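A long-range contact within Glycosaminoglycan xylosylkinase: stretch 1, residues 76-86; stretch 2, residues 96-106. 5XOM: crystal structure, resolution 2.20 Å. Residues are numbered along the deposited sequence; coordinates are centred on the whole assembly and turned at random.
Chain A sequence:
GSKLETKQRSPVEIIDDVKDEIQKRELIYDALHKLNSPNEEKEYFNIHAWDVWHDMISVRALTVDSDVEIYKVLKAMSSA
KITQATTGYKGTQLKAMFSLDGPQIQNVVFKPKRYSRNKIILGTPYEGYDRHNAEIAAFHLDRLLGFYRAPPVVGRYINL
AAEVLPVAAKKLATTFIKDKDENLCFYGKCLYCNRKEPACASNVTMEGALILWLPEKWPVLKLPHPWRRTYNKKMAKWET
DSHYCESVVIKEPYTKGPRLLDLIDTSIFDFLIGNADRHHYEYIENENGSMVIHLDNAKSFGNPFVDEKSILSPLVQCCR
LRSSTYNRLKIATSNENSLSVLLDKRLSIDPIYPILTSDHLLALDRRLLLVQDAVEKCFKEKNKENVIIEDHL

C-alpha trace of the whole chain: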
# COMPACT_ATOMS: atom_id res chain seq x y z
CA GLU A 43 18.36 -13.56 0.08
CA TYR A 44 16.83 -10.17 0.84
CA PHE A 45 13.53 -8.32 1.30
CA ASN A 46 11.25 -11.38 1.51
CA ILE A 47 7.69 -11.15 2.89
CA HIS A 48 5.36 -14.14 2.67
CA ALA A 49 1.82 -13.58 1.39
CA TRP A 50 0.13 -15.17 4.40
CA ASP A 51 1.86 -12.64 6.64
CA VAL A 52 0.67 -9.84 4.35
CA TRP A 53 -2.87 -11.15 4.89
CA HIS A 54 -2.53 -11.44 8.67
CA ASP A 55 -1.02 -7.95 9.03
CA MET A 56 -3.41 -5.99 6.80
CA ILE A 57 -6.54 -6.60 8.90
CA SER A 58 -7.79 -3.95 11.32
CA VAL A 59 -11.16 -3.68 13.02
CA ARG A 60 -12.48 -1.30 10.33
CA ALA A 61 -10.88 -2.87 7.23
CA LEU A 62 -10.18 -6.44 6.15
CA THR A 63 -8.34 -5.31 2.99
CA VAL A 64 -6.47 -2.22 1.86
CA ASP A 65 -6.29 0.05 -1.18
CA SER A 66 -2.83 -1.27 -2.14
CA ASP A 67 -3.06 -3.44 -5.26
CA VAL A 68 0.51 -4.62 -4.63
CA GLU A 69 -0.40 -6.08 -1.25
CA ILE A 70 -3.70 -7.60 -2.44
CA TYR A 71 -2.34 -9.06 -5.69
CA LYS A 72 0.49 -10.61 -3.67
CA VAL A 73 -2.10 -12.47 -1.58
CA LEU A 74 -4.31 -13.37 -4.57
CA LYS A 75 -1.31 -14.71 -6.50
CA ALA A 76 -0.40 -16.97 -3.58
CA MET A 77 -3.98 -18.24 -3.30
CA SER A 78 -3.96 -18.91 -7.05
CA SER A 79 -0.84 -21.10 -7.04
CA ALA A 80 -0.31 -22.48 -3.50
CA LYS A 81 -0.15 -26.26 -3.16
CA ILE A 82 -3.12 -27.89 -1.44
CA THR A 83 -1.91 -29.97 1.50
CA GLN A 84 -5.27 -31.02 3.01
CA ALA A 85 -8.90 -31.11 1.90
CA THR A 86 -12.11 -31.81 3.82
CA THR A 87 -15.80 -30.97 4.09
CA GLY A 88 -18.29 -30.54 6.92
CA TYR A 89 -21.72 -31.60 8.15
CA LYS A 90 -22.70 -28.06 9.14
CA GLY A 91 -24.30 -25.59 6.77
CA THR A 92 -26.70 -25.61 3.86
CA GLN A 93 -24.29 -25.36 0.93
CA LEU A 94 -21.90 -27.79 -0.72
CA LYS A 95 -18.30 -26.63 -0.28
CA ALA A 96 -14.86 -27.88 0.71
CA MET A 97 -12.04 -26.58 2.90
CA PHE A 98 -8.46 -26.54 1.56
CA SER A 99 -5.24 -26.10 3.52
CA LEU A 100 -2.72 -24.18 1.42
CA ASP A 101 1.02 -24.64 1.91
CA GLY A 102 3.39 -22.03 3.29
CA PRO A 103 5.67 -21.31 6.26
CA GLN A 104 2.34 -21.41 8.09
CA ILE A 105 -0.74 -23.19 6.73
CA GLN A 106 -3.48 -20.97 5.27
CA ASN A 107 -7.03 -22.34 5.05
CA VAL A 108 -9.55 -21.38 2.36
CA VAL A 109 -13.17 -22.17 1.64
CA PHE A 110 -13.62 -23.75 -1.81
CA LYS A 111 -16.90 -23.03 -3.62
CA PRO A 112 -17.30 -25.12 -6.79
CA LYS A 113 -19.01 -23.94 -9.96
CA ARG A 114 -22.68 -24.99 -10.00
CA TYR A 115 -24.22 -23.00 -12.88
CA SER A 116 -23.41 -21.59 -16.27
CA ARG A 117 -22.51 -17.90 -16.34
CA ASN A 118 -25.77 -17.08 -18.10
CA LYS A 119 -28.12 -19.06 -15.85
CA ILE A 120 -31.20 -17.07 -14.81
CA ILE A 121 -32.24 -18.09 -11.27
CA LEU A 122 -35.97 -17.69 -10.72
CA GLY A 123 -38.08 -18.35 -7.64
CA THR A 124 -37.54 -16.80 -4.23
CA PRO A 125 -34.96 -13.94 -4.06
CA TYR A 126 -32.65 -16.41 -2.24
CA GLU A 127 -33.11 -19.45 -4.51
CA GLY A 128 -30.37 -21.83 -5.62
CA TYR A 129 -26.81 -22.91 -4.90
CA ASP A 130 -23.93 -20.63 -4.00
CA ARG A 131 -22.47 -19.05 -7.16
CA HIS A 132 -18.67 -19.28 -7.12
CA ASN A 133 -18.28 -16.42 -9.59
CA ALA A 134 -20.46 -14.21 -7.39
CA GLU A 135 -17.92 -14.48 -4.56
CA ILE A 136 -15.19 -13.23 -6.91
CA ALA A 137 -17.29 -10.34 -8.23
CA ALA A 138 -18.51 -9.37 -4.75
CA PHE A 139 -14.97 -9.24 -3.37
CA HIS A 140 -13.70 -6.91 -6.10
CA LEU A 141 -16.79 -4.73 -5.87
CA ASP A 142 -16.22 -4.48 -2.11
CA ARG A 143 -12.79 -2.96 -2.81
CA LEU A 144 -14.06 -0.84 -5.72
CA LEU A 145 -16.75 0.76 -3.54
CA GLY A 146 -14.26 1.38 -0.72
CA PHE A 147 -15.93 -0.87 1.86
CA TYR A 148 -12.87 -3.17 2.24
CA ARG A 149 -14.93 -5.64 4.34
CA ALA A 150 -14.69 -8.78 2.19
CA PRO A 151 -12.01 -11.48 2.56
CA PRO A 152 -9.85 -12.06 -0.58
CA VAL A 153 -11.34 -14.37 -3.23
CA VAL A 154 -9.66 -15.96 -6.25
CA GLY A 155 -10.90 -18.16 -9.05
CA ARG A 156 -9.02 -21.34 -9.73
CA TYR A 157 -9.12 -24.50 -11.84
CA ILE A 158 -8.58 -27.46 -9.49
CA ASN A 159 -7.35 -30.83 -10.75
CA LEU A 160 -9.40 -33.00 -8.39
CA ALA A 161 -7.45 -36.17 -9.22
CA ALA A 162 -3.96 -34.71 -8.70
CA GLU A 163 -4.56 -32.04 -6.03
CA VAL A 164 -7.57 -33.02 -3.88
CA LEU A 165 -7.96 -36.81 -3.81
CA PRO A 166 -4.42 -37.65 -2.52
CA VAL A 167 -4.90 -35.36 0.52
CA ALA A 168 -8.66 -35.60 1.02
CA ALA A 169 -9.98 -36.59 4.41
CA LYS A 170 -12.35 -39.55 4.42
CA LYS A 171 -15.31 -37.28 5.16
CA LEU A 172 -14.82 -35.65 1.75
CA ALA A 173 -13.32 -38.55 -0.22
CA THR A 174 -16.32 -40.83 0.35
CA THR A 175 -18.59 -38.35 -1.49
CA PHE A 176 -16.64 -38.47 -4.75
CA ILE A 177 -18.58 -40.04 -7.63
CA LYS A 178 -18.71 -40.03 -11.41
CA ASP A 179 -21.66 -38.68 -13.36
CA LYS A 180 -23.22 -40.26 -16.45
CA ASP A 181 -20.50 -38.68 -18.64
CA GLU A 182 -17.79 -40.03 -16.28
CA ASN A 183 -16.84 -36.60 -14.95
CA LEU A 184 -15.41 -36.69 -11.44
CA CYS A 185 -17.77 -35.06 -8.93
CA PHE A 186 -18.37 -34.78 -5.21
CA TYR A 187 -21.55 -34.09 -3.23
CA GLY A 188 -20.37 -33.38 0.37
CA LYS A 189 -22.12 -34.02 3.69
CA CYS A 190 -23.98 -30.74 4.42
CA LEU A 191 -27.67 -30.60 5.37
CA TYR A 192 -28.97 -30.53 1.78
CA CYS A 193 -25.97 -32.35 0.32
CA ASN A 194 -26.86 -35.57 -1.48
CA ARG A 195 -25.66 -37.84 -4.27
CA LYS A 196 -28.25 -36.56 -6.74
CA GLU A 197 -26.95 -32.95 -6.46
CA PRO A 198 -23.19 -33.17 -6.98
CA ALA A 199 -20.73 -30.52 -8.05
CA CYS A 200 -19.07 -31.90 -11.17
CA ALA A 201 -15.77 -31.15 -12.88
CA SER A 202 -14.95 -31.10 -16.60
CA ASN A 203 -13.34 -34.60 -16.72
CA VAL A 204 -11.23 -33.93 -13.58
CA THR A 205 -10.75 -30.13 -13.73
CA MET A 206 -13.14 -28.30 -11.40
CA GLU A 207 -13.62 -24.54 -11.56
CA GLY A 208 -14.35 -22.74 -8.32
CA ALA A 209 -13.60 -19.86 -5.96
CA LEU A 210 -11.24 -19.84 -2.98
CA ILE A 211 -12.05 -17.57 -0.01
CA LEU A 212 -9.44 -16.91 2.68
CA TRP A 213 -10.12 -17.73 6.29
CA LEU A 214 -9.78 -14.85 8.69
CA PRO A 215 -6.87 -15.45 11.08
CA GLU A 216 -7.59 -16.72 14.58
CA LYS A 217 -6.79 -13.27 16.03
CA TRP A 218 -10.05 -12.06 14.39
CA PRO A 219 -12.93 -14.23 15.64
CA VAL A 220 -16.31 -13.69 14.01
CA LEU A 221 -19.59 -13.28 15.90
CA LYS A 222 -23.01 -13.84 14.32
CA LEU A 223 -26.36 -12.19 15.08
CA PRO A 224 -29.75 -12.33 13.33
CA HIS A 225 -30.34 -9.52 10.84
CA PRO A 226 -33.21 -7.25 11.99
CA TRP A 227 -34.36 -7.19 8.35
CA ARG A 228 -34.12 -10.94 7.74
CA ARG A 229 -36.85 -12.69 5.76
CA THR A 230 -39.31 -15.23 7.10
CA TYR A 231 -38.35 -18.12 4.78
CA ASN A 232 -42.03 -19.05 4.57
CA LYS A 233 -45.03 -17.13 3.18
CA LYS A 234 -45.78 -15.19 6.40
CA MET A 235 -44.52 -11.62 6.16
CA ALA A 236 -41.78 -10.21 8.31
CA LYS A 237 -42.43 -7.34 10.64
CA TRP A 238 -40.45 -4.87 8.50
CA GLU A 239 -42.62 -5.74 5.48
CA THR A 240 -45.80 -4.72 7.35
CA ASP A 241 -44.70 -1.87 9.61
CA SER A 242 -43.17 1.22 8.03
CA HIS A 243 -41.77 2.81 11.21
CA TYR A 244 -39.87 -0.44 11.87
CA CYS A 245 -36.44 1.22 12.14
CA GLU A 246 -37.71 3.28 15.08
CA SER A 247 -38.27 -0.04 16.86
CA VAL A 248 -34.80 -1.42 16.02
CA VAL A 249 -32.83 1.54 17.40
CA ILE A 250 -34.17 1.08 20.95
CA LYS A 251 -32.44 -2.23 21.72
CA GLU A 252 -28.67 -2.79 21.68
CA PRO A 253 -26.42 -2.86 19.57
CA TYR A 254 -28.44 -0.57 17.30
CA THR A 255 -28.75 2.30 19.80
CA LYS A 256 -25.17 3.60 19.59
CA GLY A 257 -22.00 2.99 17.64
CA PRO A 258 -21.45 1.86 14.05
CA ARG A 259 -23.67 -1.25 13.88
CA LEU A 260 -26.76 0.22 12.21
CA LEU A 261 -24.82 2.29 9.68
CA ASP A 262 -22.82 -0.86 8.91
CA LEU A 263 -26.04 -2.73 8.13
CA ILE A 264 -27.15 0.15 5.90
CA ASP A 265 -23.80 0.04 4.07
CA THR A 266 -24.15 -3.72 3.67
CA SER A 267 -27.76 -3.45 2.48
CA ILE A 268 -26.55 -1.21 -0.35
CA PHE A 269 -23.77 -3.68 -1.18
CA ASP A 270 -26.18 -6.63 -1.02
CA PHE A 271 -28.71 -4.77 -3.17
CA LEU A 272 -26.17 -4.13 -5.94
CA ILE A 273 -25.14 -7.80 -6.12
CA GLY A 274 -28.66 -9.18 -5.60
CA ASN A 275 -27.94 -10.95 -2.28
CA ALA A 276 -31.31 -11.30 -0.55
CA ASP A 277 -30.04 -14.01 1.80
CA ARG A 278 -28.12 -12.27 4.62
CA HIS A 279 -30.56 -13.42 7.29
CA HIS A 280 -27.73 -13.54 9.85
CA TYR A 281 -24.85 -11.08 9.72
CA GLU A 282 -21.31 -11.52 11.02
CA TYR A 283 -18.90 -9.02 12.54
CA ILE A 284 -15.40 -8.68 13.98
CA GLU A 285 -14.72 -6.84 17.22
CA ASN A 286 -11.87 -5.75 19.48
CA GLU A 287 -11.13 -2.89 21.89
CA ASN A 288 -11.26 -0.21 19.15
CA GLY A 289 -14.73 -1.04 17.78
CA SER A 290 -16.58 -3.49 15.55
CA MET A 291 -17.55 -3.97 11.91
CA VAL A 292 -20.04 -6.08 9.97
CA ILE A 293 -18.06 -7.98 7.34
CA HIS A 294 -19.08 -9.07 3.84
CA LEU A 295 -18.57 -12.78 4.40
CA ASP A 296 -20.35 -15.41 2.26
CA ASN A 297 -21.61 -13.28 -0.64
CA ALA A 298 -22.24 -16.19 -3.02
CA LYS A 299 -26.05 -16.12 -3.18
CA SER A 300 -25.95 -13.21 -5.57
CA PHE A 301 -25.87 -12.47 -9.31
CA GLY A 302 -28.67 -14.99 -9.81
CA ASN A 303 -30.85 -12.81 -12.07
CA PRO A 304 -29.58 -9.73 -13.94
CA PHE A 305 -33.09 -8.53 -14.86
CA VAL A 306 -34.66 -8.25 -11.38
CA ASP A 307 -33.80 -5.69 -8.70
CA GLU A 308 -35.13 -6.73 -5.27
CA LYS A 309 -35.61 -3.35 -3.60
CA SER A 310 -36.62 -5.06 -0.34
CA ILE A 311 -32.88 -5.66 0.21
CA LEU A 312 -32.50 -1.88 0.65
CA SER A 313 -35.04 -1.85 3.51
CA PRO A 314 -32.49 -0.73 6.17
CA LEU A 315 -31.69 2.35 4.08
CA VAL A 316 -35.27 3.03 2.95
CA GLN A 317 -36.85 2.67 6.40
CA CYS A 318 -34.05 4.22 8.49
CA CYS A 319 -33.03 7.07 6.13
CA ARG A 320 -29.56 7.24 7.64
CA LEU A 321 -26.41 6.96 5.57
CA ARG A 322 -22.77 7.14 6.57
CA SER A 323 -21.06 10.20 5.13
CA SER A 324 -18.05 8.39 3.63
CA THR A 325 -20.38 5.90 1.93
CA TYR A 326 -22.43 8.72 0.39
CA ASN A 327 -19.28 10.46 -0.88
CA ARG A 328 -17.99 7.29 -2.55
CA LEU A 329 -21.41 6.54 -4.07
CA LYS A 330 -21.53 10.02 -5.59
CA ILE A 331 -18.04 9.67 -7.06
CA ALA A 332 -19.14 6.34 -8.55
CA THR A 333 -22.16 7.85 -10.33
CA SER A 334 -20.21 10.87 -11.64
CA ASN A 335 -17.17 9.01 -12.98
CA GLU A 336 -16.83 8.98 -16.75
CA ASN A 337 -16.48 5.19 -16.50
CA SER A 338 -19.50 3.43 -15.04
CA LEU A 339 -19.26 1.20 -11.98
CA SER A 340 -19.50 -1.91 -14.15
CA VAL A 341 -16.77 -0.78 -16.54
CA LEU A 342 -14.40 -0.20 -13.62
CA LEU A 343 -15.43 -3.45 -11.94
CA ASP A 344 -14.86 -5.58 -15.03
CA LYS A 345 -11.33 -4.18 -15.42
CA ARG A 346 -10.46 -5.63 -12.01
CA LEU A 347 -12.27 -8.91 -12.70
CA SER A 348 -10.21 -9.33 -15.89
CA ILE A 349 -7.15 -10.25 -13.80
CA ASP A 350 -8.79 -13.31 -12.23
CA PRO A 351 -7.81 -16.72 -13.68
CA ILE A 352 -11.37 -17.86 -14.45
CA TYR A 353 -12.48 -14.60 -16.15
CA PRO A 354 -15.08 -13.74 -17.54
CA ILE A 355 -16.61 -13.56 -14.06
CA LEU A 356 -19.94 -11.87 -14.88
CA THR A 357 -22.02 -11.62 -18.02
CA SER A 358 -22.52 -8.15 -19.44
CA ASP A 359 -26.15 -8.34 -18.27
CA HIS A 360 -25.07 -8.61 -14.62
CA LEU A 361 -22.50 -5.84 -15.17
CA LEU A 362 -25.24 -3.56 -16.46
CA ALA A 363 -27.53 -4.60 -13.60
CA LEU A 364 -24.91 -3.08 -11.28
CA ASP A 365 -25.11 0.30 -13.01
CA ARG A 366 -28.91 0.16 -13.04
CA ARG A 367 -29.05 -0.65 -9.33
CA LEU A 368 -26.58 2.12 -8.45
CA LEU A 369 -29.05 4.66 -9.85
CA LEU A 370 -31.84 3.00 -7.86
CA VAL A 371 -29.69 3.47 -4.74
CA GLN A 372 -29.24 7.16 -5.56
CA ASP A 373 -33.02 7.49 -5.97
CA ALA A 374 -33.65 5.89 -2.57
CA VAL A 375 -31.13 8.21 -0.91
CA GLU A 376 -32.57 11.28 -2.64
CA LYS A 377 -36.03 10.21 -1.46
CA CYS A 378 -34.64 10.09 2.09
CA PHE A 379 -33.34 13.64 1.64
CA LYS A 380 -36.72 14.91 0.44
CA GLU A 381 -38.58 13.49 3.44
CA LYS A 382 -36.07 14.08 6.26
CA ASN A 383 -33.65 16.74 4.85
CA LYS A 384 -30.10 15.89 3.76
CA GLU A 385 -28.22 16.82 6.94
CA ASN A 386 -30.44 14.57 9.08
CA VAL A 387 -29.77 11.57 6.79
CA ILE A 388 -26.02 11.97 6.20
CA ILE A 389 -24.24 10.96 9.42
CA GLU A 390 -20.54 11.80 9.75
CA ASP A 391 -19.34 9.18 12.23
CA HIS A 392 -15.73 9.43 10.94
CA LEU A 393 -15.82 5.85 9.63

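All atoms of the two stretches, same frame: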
# COMPACT_ATOMS: atom_id res chain seq x y z
N ALA A 76 -0.73 -15.81 -4.40
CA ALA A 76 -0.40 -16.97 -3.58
C ALA A 76 -1.58 -17.93 -3.49
O ALA A 76 -1.40 -19.15 -3.55
CB ALA A 76 0.05 -16.53 -2.19
N MET A 77 -2.79 -17.39 -3.30
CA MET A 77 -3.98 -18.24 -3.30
C MET A 77 -4.12 -18.98 -4.63
O MET A 77 -4.55 -20.14 -4.66
CB MET A 77 -5.25 -17.41 -3.04
CG MET A 77 -5.32 -16.76 -1.67
SD MET A 77 -6.61 -15.49 -1.64
CE MET A 77 -8.10 -16.49 -1.81
N SER A 78 -3.77 -18.32 -5.73
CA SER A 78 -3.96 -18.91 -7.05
C SER A 78 -3.05 -20.11 -7.27
O SER A 78 -3.45 -21.08 -7.92
CB SER A 78 -3.72 -17.85 -8.12
OG SER A 78 -3.57 -18.44 -9.38
N SER A 79 -1.83 -20.09 -6.71
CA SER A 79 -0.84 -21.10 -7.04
C SER A 79 -0.41 -22.00 -5.88
O SER A 79 0.25 -23.01 -6.14
CB SER A 79 0.42 -20.43 -7.62
OG SER A 79 0.98 -19.52 -6.69
N ALA A 80 -0.78 -21.69 -4.64
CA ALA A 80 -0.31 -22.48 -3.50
C ALA A 80 -0.75 -23.94 -3.61
O ALA A 80 -1.87 -24.25 -4.03
CB ALA A 80 -0.82 -21.88 -2.19
N LYS A 81 0.16 -24.83 -3.22
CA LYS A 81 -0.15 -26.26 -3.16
C LYS A 81 -1.17 -26.56 -2.07
O LYS A 81 -1.10 -26.03 -0.96
CB LYS A 81 1.14 -27.05 -2.91
CG LYS A 81 0.94 -28.55 -2.75
CD LYS A 81 2.27 -29.27 -2.53
CE LYS A 81 2.07 -30.78 -2.42
NZ LYS A 81 1.31 -31.15 -1.19
N ILE A 82 -2.12 -27.44 -2.39
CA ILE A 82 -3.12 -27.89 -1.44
C ILE A 82 -2.55 -29.06 -0.65
O ILE A 82 -2.20 -30.10 -1.23
CB ILE A 82 -4.42 -28.28 -2.15
CG1 ILE A 82 -5.03 -27.07 -2.86
CG2 ILE A 82 -5.41 -28.90 -1.16
CD1 ILE A 82 -6.17 -27.42 -3.79
N THR A 83 -2.47 -28.91 0.67
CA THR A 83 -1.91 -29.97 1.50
C THR A 83 -2.96 -30.79 2.23
O THR A 83 -2.65 -31.92 2.63
CB THR A 83 -0.93 -29.38 2.53
OG1 THR A 83 -1.63 -28.54 3.45
CG2 THR A 83 0.16 -28.58 1.84
N GLN A 84 -4.17 -30.28 2.40
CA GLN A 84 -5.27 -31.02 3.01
C GLN A 84 -6.57 -30.57 2.37
O GLN A 84 -6.67 -29.44 1.89
CB GLN A 84 -5.36 -30.82 4.53
CG GLN A 84 -4.06 -30.94 5.30
CD GLN A 84 -3.56 -32.37 5.38
OE1 GLN A 84 -4.29 -33.31 5.08
NE2 GLN A 84 -2.29 -32.53 5.75
N ALA A 85 -7.57 -31.45 2.39
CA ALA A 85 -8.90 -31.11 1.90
C ALA A 85 -9.95 -31.87 2.69
O ALA A 85 -9.78 -33.06 2.96
CB ALA A 85 -9.04 -31.43 0.40
N THR A 86 -11.02 -31.17 3.09
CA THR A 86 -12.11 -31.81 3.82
C THR A 86 -13.42 -31.08 3.54
O THR A 86 -13.48 -30.15 2.73
CB THR A 86 -11.82 -31.85 5.32
OG1 THR A 86 -12.86 -32.59 5.98
CG2 THR A 86 -11.74 -30.46 5.90
N ALA A 96 -15.99 -27.16 0.15
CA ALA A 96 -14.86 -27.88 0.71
C ALA A 96 -13.96 -26.88 1.42
O ALA A 96 -14.11 -25.67 1.28
CB ALA A 96 -14.08 -28.66 -0.35
N MET A 97 -13.03 -27.40 2.21
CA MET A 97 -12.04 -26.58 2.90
C MET A 97 -10.66 -27.09 2.50
O MET A 97 -10.39 -28.29 2.63
CB MET A 97 -12.29 -26.63 4.41
CG MET A 97 -11.49 -25.67 5.29
SD MET A 97 -9.69 -25.82 5.23
CE MET A 97 -9.39 -26.93 6.59
N PHE A 98 -9.82 -26.20 1.97
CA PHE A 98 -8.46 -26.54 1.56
C PHE A 98 -7.45 -25.89 2.49
O PHE A 98 -7.60 -24.73 2.88
CB PHE A 98 -8.16 -26.08 0.13
CG PHE A 98 -8.98 -26.76 -0.93
CD1 PHE A 98 -9.63 -27.96 -0.68
CD2 PHE A 98 -9.08 -26.21 -2.20
CE1 PHE A 98 -10.37 -28.59 -1.68
CE2 PHE A 98 -9.81 -26.83 -3.20
CZ PHE A 98 -10.46 -28.02 -2.94
N SER A 99 -6.41 -26.64 2.84
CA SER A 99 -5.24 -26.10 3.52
C SER A 99 -4.17 -25.81 2.47
O SER A 99 -3.74 -26.72 1.77
CB SER A 99 -4.71 -27.08 4.56
OG SER A 99 -5.65 -27.20 5.60
N LEU A 100 -3.76 -24.55 2.36
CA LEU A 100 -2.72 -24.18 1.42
C LEU A 100 -1.36 -24.10 2.11
O LEU A 100 -1.24 -23.65 3.26
CB LEU A 100 -3.01 -22.85 0.72
CG LEU A 100 -4.41 -22.75 0.11
CD1 LEU A 100 -4.65 -21.34 -0.40
CD2 LEU A 100 -4.61 -23.81 -0.97
N ASP A 101 -0.33 -24.53 1.38
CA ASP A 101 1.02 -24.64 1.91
C ASP A 101 1.63 -23.26 2.14
O ASP A 101 1.20 -22.26 1.56
CB ASP A 101 1.89 -25.46 0.96
CG ASP A 101 3.04 -26.15 1.66
OD1 ASP A 101 3.13 -26.06 2.90
OD2 ASP A 101 3.85 -26.80 0.96
N GLY A 102 2.65 -23.23 2.99
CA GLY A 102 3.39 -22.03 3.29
C GLY A 102 4.21 -22.23 4.55
O GLY A 102 4.16 -23.30 5.17
N PRO A 103 4.98 -21.22 4.95
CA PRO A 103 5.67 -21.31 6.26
C PRO A 103 4.70 -21.61 7.38
O PRO A 103 5.01 -22.37 8.30
CB PRO A 103 6.31 -19.93 6.42
CG PRO A 103 6.43 -19.40 5.02
CD PRO A 103 5.24 -19.93 4.28
N GLN A 104 3.51 -21.02 7.32
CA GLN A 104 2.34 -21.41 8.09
C GLN A 104 1.25 -21.84 7.11
O GLN A 104 1.22 -21.39 5.96
CB GLN A 104 1.87 -20.26 8.97
CG GLN A 104 1.94 -18.92 8.25
CD GLN A 104 1.38 -17.76 9.04
OE1 GLN A 104 0.73 -17.94 10.07
NE2 GLN A 104 1.65 -16.54 8.57
N ILE A 105 0.36 -22.71 7.57
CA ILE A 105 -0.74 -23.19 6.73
C ILE A 105 -1.83 -22.13 6.66
O ILE A 105 -2.16 -21.50 7.67
CB ILE A 105 -1.28 -24.52 7.27
CG1 ILE A 105 -0.20 -25.61 7.21
CG2 ILE A 105 -2.51 -24.95 6.51
CD1 ILE A 105 0.30 -25.90 5.80
N GLN A 106 -2.39 -21.92 5.47
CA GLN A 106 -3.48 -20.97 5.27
C GLN A 106 -4.70 -21.70 4.72
O GLN A 106 -4.65 -22.25 3.61
CB GLN A 106 -3.07 -19.84 4.34
CG GLN A 106 -4.21 -18.88 4.03
CD GLN A 106 -4.69 -18.14 5.27
OE1 GLN A 106 -3.92 -17.44 5.93
NE2 GLN A 106 -5.96 -18.30 5.59

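Two antiparallel strands, 82-86 and 96-100, are joined mainly through their backbones. At one end Thr86 and Met97 exchange a reciprocal pair of hydrogen bonds, Met97 N to Thr86 O at 2.8 Å and Thr86 N to Met97 O at 3.0 Å. Further along, the ladder shifts: Ser99 N donates to Gln84 O (3.0 Å), but the amide that reaches Ser99 O is Thr83 N (2.8 Å), one residue earlier. Thr83, with phi/psi of -103/-20, departs from extended geometry here, and two residues of the first strand, Thr83 and Gln84, both bond to Ser99. The p rotamer of Thr83 also brings its hydroxyl to the same carbonyl, OG1 to Ser99 O at 3.3 Å. Asp101 N to Lys81 O (2.9 Å) closes the series just beyond the strands, while Asp101 OD1 accepts from Gly102 N (2.9 Å) as the chain turns.

Between these bonds, alpha carbons lie against carbonyls, as with Ala85 CA and Met97 O at 3.3 Å.

The apolar packing gathers on the face carrying Ile82, Ala85, Phe98 and Leu100. Ile82 bridges two partners, with CD1 3.5 Å from Phe98 CD2 and CG1 3.8 Å from Leu100 CD2. Small Ala85 sets CB 3.7 Å from Phe98 CD1. Just past the helix, Ala80 CB extends the packing to Leu100 CB (3.8 Å).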